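Local coordinates for erythrocyte membrane protein 1 (Plasmodium falciparum, PDB 6S8T) that binds the host receptor ICAM-1 through this DBLbeta domain, one piece of a much longer adhesion protein of malaria-infected erythrocytes, at residues Lys318-Cys323 with Thr338-Ala343; Gly85-Phe90 with Ile157-Lys162; Lys136-Leu141 with Gly216-Glu221; Arg34-Leu39 with Trp253-His258. All coordinates share one frame; numbering follows the deposited sequence.

Overall arrangement
Interactions 3 and 4 lie at one end of this mainly helical, long-looped DBLbeta domain, their centres 12 Å apart, and touch where L39 meets I138 and I218. Interaction 2 uses helix 137-163, as interaction 3 does, but about 35 Å away between centres. Interaction 1, where helices 293-319 and 335-372 are joined, lies on the opposite side of the chain's centre from interactions 3 and 4, its centre about 63 and 59 Å from theirs. Along the chain, interaction 4 closes a long loop that holds interaction 2, interaction 3 is nested in it and crosses interaction 2, and interaction 1 follows. Early loops are thus pinned on later helices, while the disulfide contact is local.

Interaction 1 of 4, residues Lys318-Cys323 with Thr338-Ala343; sequences KQCSQC and TSCEQA
C320 turns SG beside its backbone N, anti to the carbonyl carbon (chi1 -66°), while C340 sends SG anti to its backbone N (chi1 170°), and the two sulfurs meet in a disulfide of 2.0 Å between C320 SG and C340 SG. The bond torsion of 99° is positive, giving a right-handed bridge close to the unstrained right-angle geometry. C320 is the first residue to leave helical geometry after helix 293-319, and C340 sits in helix 335-372, so the bridge ties the end of one helix to an early turn of the next. Around the bridge, Q319 O lies 3.6 Å from C340 CB. One turn on, A343 CB packs alongside the aliphatic base of Q319, 3.8 Å from Q319 CB. The Q319 chain then bends and brings OE1 to 3.4 Å from S339 OG, a polar approach short of a hydrogen bond; the S339 hydroxyl bonds instead within its own helix, to the carbonyls of V335 and N336. On the far side of the C320-C340 bridge from A343, C323 SG lies 4.0 Å from C340 CB and is itself joined to C330. S321 OG bonds back to K318 O (3.2 Å) where the helix ends. The loop between the helices is thus rich in cysteines, and helix 335-372 opens into a stretch predicted to form a coiled coil. With no hydrogen bond across the two segments, covalent chemistry and close apolar packing set their spacing, as suits a domain exposed outside the cell.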
# COMPACT_ATOMS: atom_id res chain seq x y z
N LYS A 318 21.60 -24.31 -4.19
CA LYS A 318 22.72 -24.48 -5.10
C LYS A 318 24.05 -24.58 -4.37
O LYS A 318 24.92 -25.36 -4.78
CB LYS A 318 22.75 -23.33 -6.10
CG LYS A 318 21.48 -23.21 -6.94
CD LYS A 318 21.51 -21.98 -7.83
CE LYS A 318 20.19 -21.80 -8.56
NZ LYS A 318 20.17 -20.54 -9.36
N GLN A 319 24.23 -23.82 -3.29
CA GLN A 319 25.48 -23.88 -2.54
C GLN A 319 25.56 -25.13 -1.67
O GLN A 319 26.67 -25.62 -1.41
CB GLN A 319 25.63 -22.63 -1.66
CG GLN A 319 25.78 -21.34 -2.44
CD GLN A 319 27.03 -21.33 -3.31
OE1 GLN A 319 28.04 -21.94 -2.97
NE2 GLN A 319 26.96 -20.62 -4.43
N CYS A 320 24.42 -25.65 -1.22
CA CYS A 320 24.38 -26.83 -0.37
C CYS A 320 23.89 -28.07 -1.11
O CYS A 320 23.53 -29.07 -0.47
CB CYS A 320 23.50 -26.57 0.85
SG CYS A 320 24.14 -25.32 1.99
N SER A 321 23.88 -28.04 -2.44
CA SER A 321 23.41 -29.19 -3.21
C SER A 321 24.31 -30.40 -3.01
O SER A 321 23.82 -31.54 -3.00
CB SER A 321 23.32 -28.83 -4.69
OG SER A 321 24.59 -28.48 -5.21
N GLN A 322 25.61 -30.19 -2.86
CA GLN A 322 26.55 -31.30 -2.74
C GLN A 322 26.51 -31.94 -1.36
O GLN A 322 26.78 -33.14 -1.23
CB GLN A 322 27.96 -30.83 -3.06
CG GLN A 322 28.10 -30.15 -4.42
CD GLN A 322 27.91 -31.12 -5.58
OE1 GLN A 322 28.24 -32.30 -5.48
NE2 GLN A 322 27.38 -30.61 -6.69
N CYS A 323 26.17 -31.18 -0.32
CA CYS A 323 26.13 -31.68 1.05
C CYS A 323 24.78 -32.27 1.42
O CYS A 323 24.47 -32.38 2.62
CB CYS A 323 26.50 -30.56 2.03
SG CYS A 323 27.97 -29.60 1.57
N THR A 338 32.36 -25.40 2.97
CA THR A 338 32.56 -24.03 3.43
C THR A 338 31.57 -23.08 2.78
O THR A 338 30.98 -22.23 3.45
CB THR A 338 34.00 -23.60 3.15
OG1 THR A 338 34.91 -24.46 3.84
CG2 THR A 338 34.23 -22.17 3.62
N SER A 339 31.38 -23.20 1.46
CA SER A 339 30.42 -22.34 0.78
C SER A 339 28.99 -22.64 1.21
O SER A 339 28.13 -21.75 1.16
CB SER A 339 30.56 -22.48 -0.73
OG SER A 339 30.24 -23.79 -1.16
N CYS A 340 28.71 -23.87 1.64
CA CYS A 340 27.37 -24.20 2.12
C CYS A 340 27.13 -23.60 3.50
O CYS A 340 26.06 -23.05 3.76
CB CYS A 340 27.17 -25.71 2.13
SG CYS A 340 25.65 -26.26 2.97
N GLU A 341 28.12 -23.70 4.40
CA GLU A 341 27.95 -23.13 5.73
C GLU A 341 27.85 -21.61 5.68
O GLU A 341 27.08 -21.01 6.44
CB GLU A 341 29.10 -23.57 6.64
CG GLU A 341 29.02 -25.02 7.07
CD GLU A 341 30.18 -25.44 7.96
OE1 GLU A 341 31.29 -24.88 7.79
OE2 GLU A 341 29.99 -26.32 8.82
N GLN A 342 28.62 -20.97 4.79
CA GLN A 342 28.50 -19.53 4.63
C GLN A 342 27.15 -19.14 4.04
O GLN A 342 26.62 -18.07 4.36
CB GLN A 342 29.64 -19.00 3.76
CG GLN A 342 31.01 -19.12 4.40
CD GLN A 342 32.12 -18.64 3.48
OE1 GLN A 342 31.92 -18.45 2.28
NE2 GLN A 342 33.31 -18.44 4.05
N ALA A 343 26.58 -19.99 3.18
CA ALA A 343 25.25 -19.70 2.64
C ALA A 343 24.17 -19.83 3.70
O ALA A 343 23.19 -19.07 3.68
CB ALA A 343 24.95 -20.62 1.45

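Interaction 2 of 4, residues Gly85-Phe90 with Ile157-Lys162; sequences GNNERF and IKRYKK
N87 OD1 accepts a hydrogen bond of 2.7 Å from R159 NH2, bent at 142°, the nitrogen standing well above the plane of the amide carbonyl. OD1 meets the guanidinium at its edge, and the two side chains cross at about a right angle. K162 reaches in from the next turn of the helix, its NZ 3.7 Å from N87 OD1, near enough that it may add positive potential, though no bond is made. R159 has further acidic partners: NH2 also forms a salt bridge with D84, and NE one with E155. R89 NH2 comes within 5.7 Å of R159 NE; this pairing of like charges is probably eased by the nearby acids, since R89 has its own salt bridge to D152. The loop of residues 85-90, which comes before the first strand, is thereby fastened onto helix 137-163 of the Duffy-binding-like fold, the helical framework shared by the DBL domains of this family. Beside R159, at Y160, the contact turns apolar. Y160 CG lies anti to its backbone N (chi1 -163°), beside the carbonyl carbon, and CD2 of its ring touches F90 CD1 at 3.7 Å. The rings meet obliquely, their planes at 48° and their centres 5.5 Å apart. R159 CB meets the edge of the F90 ring, 4.1 Å from F90 CD2. W304 of helix 293-319 lies against both rings, while the Y160 hydroxyl bonds to S177 OG and the F90 amide N is held by H163 ND1.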
# COMPACT_ATOMS: atom_id res chain seq x y z
N GLY A 85 16.47 7.44 -6.36
CA GLY A 85 17.79 7.74 -6.90
C GLY A 85 18.75 6.57 -6.87
O GLY A 85 19.75 6.59 -7.61
N ASN A 86 18.48 5.55 -6.05
CA ASN A 86 19.35 4.39 -5.95
C ASN A 86 18.76 3.16 -6.63
O ASN A 86 19.38 2.09 -6.56
CB ASN A 86 19.64 4.08 -4.48
CG ASN A 86 20.40 5.19 -3.80
OD1 ASN A 86 21.30 5.80 -4.38
ND2 ASN A 86 20.05 5.47 -2.55
N ASN A 87 17.60 3.28 -7.27
CA ASN A 87 16.93 2.16 -7.94
C ASN A 87 16.69 1.01 -6.97
O ASN A 87 17.16 -0.12 -7.16
CB ASN A 87 17.72 1.71 -9.17
CG ASN A 87 17.76 2.76 -10.26
OD1 ASN A 87 16.84 2.85 -11.07
ND2 ASN A 87 18.81 3.56 -10.27
N GLU A 88 15.94 1.31 -5.91
CA GLU A 88 15.58 0.31 -4.91
C GLU A 88 14.09 0.00 -4.87
O GLU A 88 13.69 -0.89 -4.13
CB GLU A 88 16.01 0.78 -3.51
CG GLU A 88 17.51 0.92 -3.34
CD GLU A 88 17.88 1.45 -1.97
OE1 GLU A 88 16.99 2.02 -1.30
OE2 GLU A 88 19.05 1.29 -1.57
N ARG A 89 13.28 0.69 -5.68
CA ARG A 89 11.83 0.69 -5.47
C ARG A 89 11.23 -0.70 -5.59
O ARG A 89 10.36 -1.08 -4.80
CB ARG A 89 11.15 1.65 -6.44
CG ARG A 89 9.66 1.85 -6.16
CD ARG A 89 9.03 2.89 -7.07
NE ARG A 89 7.66 3.18 -6.67
CZ ARG A 89 6.82 3.98 -7.33
NH1 ARG A 89 5.59 4.17 -6.87
NH2 ARG A 89 7.21 4.57 -8.45
N PHE A 90 11.67 -1.48 -6.58
CA PHE A 90 11.11 -2.82 -6.78
C PHE A 90 12.21 -3.87 -6.84
O PHE A 90 12.07 -4.89 -7.52
CB PHE A 90 10.24 -2.86 -8.04
CG PHE A 90 8.98 -2.05 -7.93
CD1 PHE A 90 7.92 -2.48 -7.13
CD2 PHE A 90 8.84 -0.85 -8.62
CE1 PHE A 90 6.76 -1.73 -7.02
CE2 PHE A 90 7.68 -0.10 -8.52
CZ PHE A 90 6.64 -0.55 -7.71
N ILE A 157 5.34 0.24 -13.74
CA ILE A 157 5.46 -0.82 -14.74
C ILE A 157 6.90 -0.92 -15.24
O ILE A 157 7.46 -2.02 -15.32
CB ILE A 157 4.46 -0.58 -15.89
CG1 ILE A 157 3.03 -0.66 -15.35
CG2 ILE A 157 4.70 -1.56 -17.03
CD1 ILE A 157 1.96 -0.32 -16.36
N LYS A 158 7.52 0.21 -15.55
CA LYS A 158 8.87 0.18 -16.12
C LYS A 158 9.92 -0.21 -15.08
O LYS A 158 10.82 -1.00 -15.38
CB LYS A 158 9.21 1.53 -16.75
CG LYS A 158 8.34 1.91 -17.94
CD LYS A 158 8.76 3.24 -18.54
CE LYS A 158 7.85 3.65 -19.69
NZ LYS A 158 7.83 2.63 -20.79
N ARG A 159 9.83 0.33 -13.87
CA ARG A 159 10.85 0.04 -12.86
C ARG A 159 10.72 -1.38 -12.32
O ARG A 159 11.72 -1.97 -11.91
CB ARG A 159 10.79 1.05 -11.72
CG ARG A 159 11.38 2.40 -12.07
CD ARG A 159 11.49 3.28 -10.84
NE ARG A 159 12.23 4.51 -11.13
CZ ARG A 159 13.55 4.62 -11.04
NH1 ARG A 159 14.14 5.78 -11.33
NH2 ARG A 159 14.29 3.58 -10.66
N TYR A 160 9.51 -1.94 -12.30
CA TYR A 160 9.35 -3.33 -11.89
C TYR A 160 10.06 -4.25 -12.87
O TYR A 160 10.79 -5.17 -12.46
CB TYR A 160 7.87 -3.69 -11.79
CG TYR A 160 7.59 -4.96 -11.02
CD1 TYR A 160 7.84 -6.21 -11.57
CD2 TYR A 160 7.06 -4.90 -9.73
CE1 TYR A 160 7.59 -7.37 -10.85
CE2 TYR A 160 6.80 -6.05 -9.02
CZ TYR A 160 7.06 -7.28 -9.58
OH TYR A 160 6.80 -8.42 -8.85
N LYS A 161 9.86 -4.03 -14.17
CA LYS A 161 10.55 -4.84 -15.17
C LYS A 161 12.05 -4.60 -15.15
O LYS A 161 12.83 -5.53 -15.39
CB LYS A 161 9.97 -4.56 -16.56
CG LYS A 161 8.53 -5.03 -16.73
CD LYS A 161 8.05 -4.94 -18.17
CE LYS A 161 7.77 -3.51 -18.58
NZ LYS A 161 7.25 -3.44 -19.98
N LYS A 162 12.48 -3.37 -14.85
CA LYS A 162 13.91 -3.07 -14.84
C LYS A 162 14.60 -3.68 -13.62
O LYS A 162 15.65 -4.32 -13.74
CB LYS A 162 14.13 -1.56 -14.88
CG LYS A 162 15.58 -1.14 -14.74
CD LYS A 162 15.70 0.37 -14.58
CE LYS A 162 17.15 0.79 -14.45
NZ LYS A 162 17.82 0.11 -13.30

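Interaction 3 of 4, residues Lys136-Leu141 with Gly216-Glu221; sequences KAIHSL and GKIKEE
The helical segments 137-141 and 216-221 are steeply inclined, their N-to-C directions at 136° and their axes 10.4 Å apart, with A137 and I218 the closest pair of CA atoms at 6.4 Å. E221 carries the polar half of the contact. Its chain is extended, CG anti to the backbone N (chi1 178°), and its carboxylate arrives at the start of the neighbouring helix, where K136 is the N-cap residue. E221 OE1 receives a weak hydrogen bond from A137 N (3.3 Å), and E221 OE2 lies 3.7 Å from K136 CA. The apolar half is built by isoleucines crossing at about a right angle: I138 CD1 touches I218 CG2 at 3.6 Å, while A137 CB lies 4.0 Å from I218 CG1. I138 CG1 also lies against the carboxylate, 3.7 Å from E221 OE2. W252 and L248 of helix 246-268 extend this apolar patch, against I138 and I218 in turn. Within its own segment, S140 OG bonds to K136 O. Negative charge set beside the amino end of helix 137-163 should interact favourably with the helix dipole, although the single hydrogen bond that expresses it is weak.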
# COMPACT_ATOMS: atom_id res chain seq x y z
N LYS A 136 -11.45 28.03 -9.45
CA LYS A 136 -11.70 26.72 -10.04
C LYS A 136 -10.79 25.66 -9.43
O LYS A 136 -10.24 24.81 -10.13
CB LYS A 136 -11.53 26.77 -11.56
CG LYS A 136 -12.50 27.70 -12.27
CD LYS A 136 -12.59 27.41 -13.76
CE LYS A 136 -12.00 28.53 -14.60
NZ LYS A 136 -12.82 29.78 -14.53
N ALA A 137 -10.64 25.69 -8.10
CA ALA A 137 -9.76 24.75 -7.42
C ALA A 137 -10.29 23.32 -7.48
O ALA A 137 -9.50 22.38 -7.34
CB ALA A 137 -9.57 25.16 -5.96
N ILE A 138 -11.59 23.14 -7.67
CA ILE A 138 -12.15 21.80 -7.81
C ILE A 138 -11.57 21.10 -9.04
O ILE A 138 -11.21 19.92 -8.99
CB ILE A 138 -13.69 21.87 -7.86
CG1 ILE A 138 -14.25 22.12 -6.47
CG2 ILE A 138 -14.27 20.59 -8.44
CD1 ILE A 138 -13.89 21.03 -5.49
N HIS A 139 -11.45 21.84 -10.14
CA HIS A 139 -11.00 21.26 -11.40
C HIS A 139 -9.48 21.27 -11.55
O HIS A 139 -8.93 20.34 -12.15
CB HIS A 139 -11.63 22.02 -12.57
CG HIS A 139 -13.12 22.15 -12.47
ND1 HIS A 139 -13.98 21.11 -12.78
CD2 HIS A 139 -13.90 23.18 -12.10
CE1 HIS A 139 -15.22 21.51 -12.61
NE2 HIS A 139 -15.21 22.76 -12.19
N SER A 140 -8.80 22.28 -11.01
CA SER A 140 -7.35 22.33 -11.11
C SER A 140 -6.69 21.25 -10.26
O SER A 140 -5.63 20.73 -10.64
CB SER A 140 -6.84 23.71 -10.71
OG SER A 140 -7.34 24.72 -11.57
N LEU A 141 -7.29 20.89 -9.12
CA LEU A 141 -6.70 19.85 -8.28
C LEU A 141 -6.77 18.49 -8.96
O LEU A 141 -5.83 17.69 -8.85
CB LEU A 141 -7.41 19.81 -6.93
CG LEU A 141 -6.93 18.72 -5.96
CD1 LEU A 141 -5.46 18.90 -5.63
CD2 LEU A 141 -7.77 18.70 -4.69
N GLY A 216 -9.55 24.47 2.00
CA GLY A 216 -10.16 25.62 2.65
C GLY A 216 -10.84 26.54 1.66
O GLY A 216 -11.96 27.00 1.90
N LYS A 217 -10.18 26.82 0.54
CA LYS A 217 -10.81 27.58 -0.53
C LYS A 217 -11.95 26.81 -1.17
O LYS A 217 -12.93 27.41 -1.63
CB LYS A 217 -9.78 27.97 -1.59
CG LYS A 217 -9.00 29.23 -1.28
CD LYS A 217 -9.91 30.45 -1.29
CE LYS A 217 -9.10 31.74 -1.26
NZ LYS A 217 -8.12 31.75 -0.14
N ILE A 218 -11.84 25.48 -1.22
CA ILE A 218 -12.91 24.67 -1.80
C ILE A 218 -14.18 24.77 -0.97
O ILE A 218 -15.29 24.85 -1.51
CB ILE A 218 -12.44 23.21 -1.95
CG1 ILE A 218 -11.42 23.09 -3.09
CG2 ILE A 218 -13.63 22.28 -2.17
CD1 ILE A 218 -10.90 21.68 -3.30
N LYS A 219 -14.04 24.80 0.36
CA LYS A 219 -15.20 24.93 1.23
C LYS A 219 -15.96 26.22 0.96
O LYS A 219 -17.19 26.26 1.01
CB LYS A 219 -14.78 24.85 2.70
CG LYS A 219 -15.94 24.97 3.68
CD LYS A 219 -15.46 25.02 5.13
CE LYS A 219 -16.64 25.25 6.07
NZ LYS A 219 -16.22 25.38 7.49
N GLU A 220 -15.23 27.30 0.65
CA GLU A 220 -15.86 28.56 0.28
C GLU A 220 -16.25 28.60 -1.19
O GLU A 220 -17.19 29.33 -1.55
CB GLU A 220 -14.92 29.73 0.61
CG GLU A 220 -15.61 31.09 0.69
CD GLU A 220 -16.45 31.25 1.95
OE1 GLU A 220 -16.31 30.41 2.87
OE2 GLU A 220 -17.24 32.22 2.02
N GLU A 221 -15.57 27.83 -2.04
CA GLU A 221 -15.90 27.82 -3.47
C GLU A 221 -17.30 27.27 -3.71
O GLU A 221 -18.12 27.89 -4.40
CB GLU A 221 -14.86 27.00 -4.23
CG GLU A 221 -15.11 26.87 -5.73
CD GLU A 221 -14.04 26.05 -6.44
OE1 GLU A 221 -13.00 25.77 -5.81
OE2 GLU A 221 -14.24 25.68 -7.61

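Interaction 4 of 4, residues Arg34-Leu39 with Trp253-His258; sequences RGLAKL and WEANRH
L36 and L39 pack on the methyl of A255, while N256 beside it bonds to the L39 carbonyl. L36 CG lies anti to the backbone N (chi1 169°), and from there one branch reaches the helix: L36 CD1 touches A255 CB at 3.7 Å and also meets the helix backbone, 3.7 Å from A255 CA. L36 CD1 also lies against E254 CB. L39 O lies across the methyl from L36 CD1, 3.6 Å from A255 CB, and L39 CB lies to the flank, 4.0 Å from A255 CB. N256 CG lies beside its backbone N (chi1 -58°), and the amide meets that carbonyl. N256 ND2 gives L39 O a hydrogen bond of 2.9 Å at 152°, the donor tilted modestly from the carbonyl plane. The other end of the amide is used too, since N256 OD1 accepts a bond from the backbone N of A41. One side chain thus fixes the loop at two points close in sequence and settles which way its amide is turned. E254 OE2 hydrogen-bonds to Y290 OH. L39 also packs against Y235, and its CD2 reaches I138 of helix 137-163. The loop after helix 16-32, whose R34 forms a salt bridge with D251, therefore lies on the surface of helix 246-268, with helix 16-32 over E254 and helices 137-163 and 202-221 next to L39.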
# COMPACT_ATOMS: atom_id res chain seq x y z
N ARG A 34 -24.57 15.46 1.39
CA ARG A 34 -23.83 16.72 1.42
C ARG A 34 -23.63 17.20 -0.01
O ARG A 34 -24.61 17.21 -0.77
CB ARG A 34 -22.55 16.52 2.23
CG ARG A 34 -22.79 16.28 3.71
CD ARG A 34 -21.53 15.86 4.44
NE ARG A 34 -20.96 14.64 3.88
CZ ARG A 34 -20.22 13.78 4.58
NH1 ARG A 34 -19.73 12.69 4.00
NH2 ARG A 34 -19.98 14.01 5.87
N GLY A 35 -22.43 17.58 -0.43
CA GLY A 35 -22.25 18.16 -1.75
C GLY A 35 -21.48 17.30 -2.73
O GLY A 35 -20.59 17.80 -3.43
N LEU A 36 -21.81 16.01 -2.80
CA LEU A 36 -21.15 15.11 -3.74
C LEU A 36 -21.31 15.59 -5.17
O LEU A 36 -20.38 15.49 -5.98
CB LEU A 36 -21.71 13.70 -3.59
CG LEU A 36 -21.33 12.65 -4.64
CD1 LEU A 36 -19.87 12.27 -4.53
CD2 LEU A 36 -22.22 11.43 -4.49
N ALA A 37 -22.48 16.14 -5.51
CA ALA A 37 -22.73 16.58 -6.88
C ALA A 37 -21.93 17.83 -7.22
O ALA A 37 -21.50 17.99 -8.37
CB ALA A 37 -24.22 16.82 -7.09
N LYS A 38 -21.73 18.72 -6.26
CA LYS A 38 -20.96 19.93 -6.50
C LYS A 38 -19.46 19.69 -6.55
O LYS A 38 -18.71 20.61 -6.87
CB LYS A 38 -21.27 20.98 -5.42
CG LYS A 38 -22.69 21.51 -5.44
CD LYS A 38 -22.87 22.65 -4.45
CE LYS A 38 -24.28 23.21 -4.50
NZ LYS A 38 -24.44 24.39 -3.60
N LEU A 39 -19.01 18.47 -6.25
CA LEU A 39 -17.58 18.17 -6.21
C LEU A 39 -17.11 17.34 -7.40
O LEU A 39 -15.93 16.99 -7.47
CB LEU A 39 -17.25 17.44 -4.90
CG LEU A 39 -17.46 18.26 -3.62
CD1 LEU A 39 -17.41 17.38 -2.38
CD2 LEU A 39 -16.43 19.37 -3.52
N TRP A 253 -13.05 12.87 -2.88
CA TRP A 253 -12.51 11.62 -3.39
C TRP A 253 -13.61 10.74 -3.97
O TRP A 253 -13.44 10.16 -5.05
CB TRP A 253 -11.75 10.88 -2.28
CG TRP A 253 -11.14 9.59 -2.75
CD1 TRP A 253 -11.54 8.33 -2.42
CD2 TRP A 253 -10.03 9.44 -3.65
NE1 TRP A 253 -10.75 7.40 -3.05
CE2 TRP A 253 -9.82 8.06 -3.81
CE3 TRP A 253 -9.20 10.34 -4.33
CZ2 TRP A 253 -8.81 7.55 -4.63
CZ3 TRP A 253 -8.19 9.83 -5.14
CH2 TRP A 253 -8.01 8.45 -5.28
N GLU A 254 -14.76 10.65 -3.28
CA GLU A 254 -15.87 9.84 -3.79
C GLU A 254 -16.35 10.34 -5.14
O GLU A 254 -16.75 9.55 -6.00
CB GLU A 254 -17.02 9.84 -2.79
CG GLU A 254 -16.78 8.99 -1.56
CD GLU A 254 -16.52 7.55 -1.92
OE1 GLU A 254 -17.33 6.96 -2.68
OE2 GLU A 254 -15.49 7.00 -1.46
N ALA A 255 -16.34 11.66 -5.34
CA ALA A 255 -16.84 12.23 -6.58
C ALA A 255 -15.89 12.00 -7.75
O ALA A 255 -16.34 11.95 -8.90
CB ALA A 255 -17.08 13.73 -6.40
N ASN A 256 -14.59 11.86 -7.50
CA ASN A 256 -13.61 11.85 -8.58
C ASN A 256 -12.67 10.64 -8.56
O ASN A 256 -11.73 10.60 -9.35
CB ASN A 256 -12.77 13.13 -8.55
CG ASN A 256 -13.61 14.38 -8.67
OD1 ASN A 256 -14.20 14.65 -9.72
ND2 ASN A 256 -13.68 15.16 -7.60
N ARG A 257 -12.91 9.65 -7.70
CA ARG A 257 -11.99 8.52 -7.60
C ARG A 257 -11.92 7.73 -8.90
O ARG A 257 -10.86 7.18 -9.23
CB ARG A 257 -12.37 7.60 -6.44
CG ARG A 257 -13.76 6.99 -6.57
CD ARG A 257 -14.18 6.28 -5.28
NE ARG A 257 -13.40 5.08 -5.02
CZ ARG A 257 -13.72 3.87 -5.49
NH1 ARG A 257 -14.81 3.72 -6.24
NH2 ARG A 257 -12.97 2.82 -5.20
N HIS A 258 -13.02 7.65 -9.65
CA HIS A 258 -13.00 6.86 -10.87
C HIS A 258 -12.17 7.52 -11.96
O HIS A 258 -11.43 6.84 -12.68
CB HIS A 258 -14.41 6.61 -11.39
CG HIS A 258 -14.42 5.92 -12.72
ND1 HIS A 258 -14.09 4.59 -12.87
CD2 HIS A 258 -14.67 6.39 -13.96
CE1 HIS A 258 -14.15 4.27 -14.15
NE2 HIS A 258 -14.50 5.35 -14.83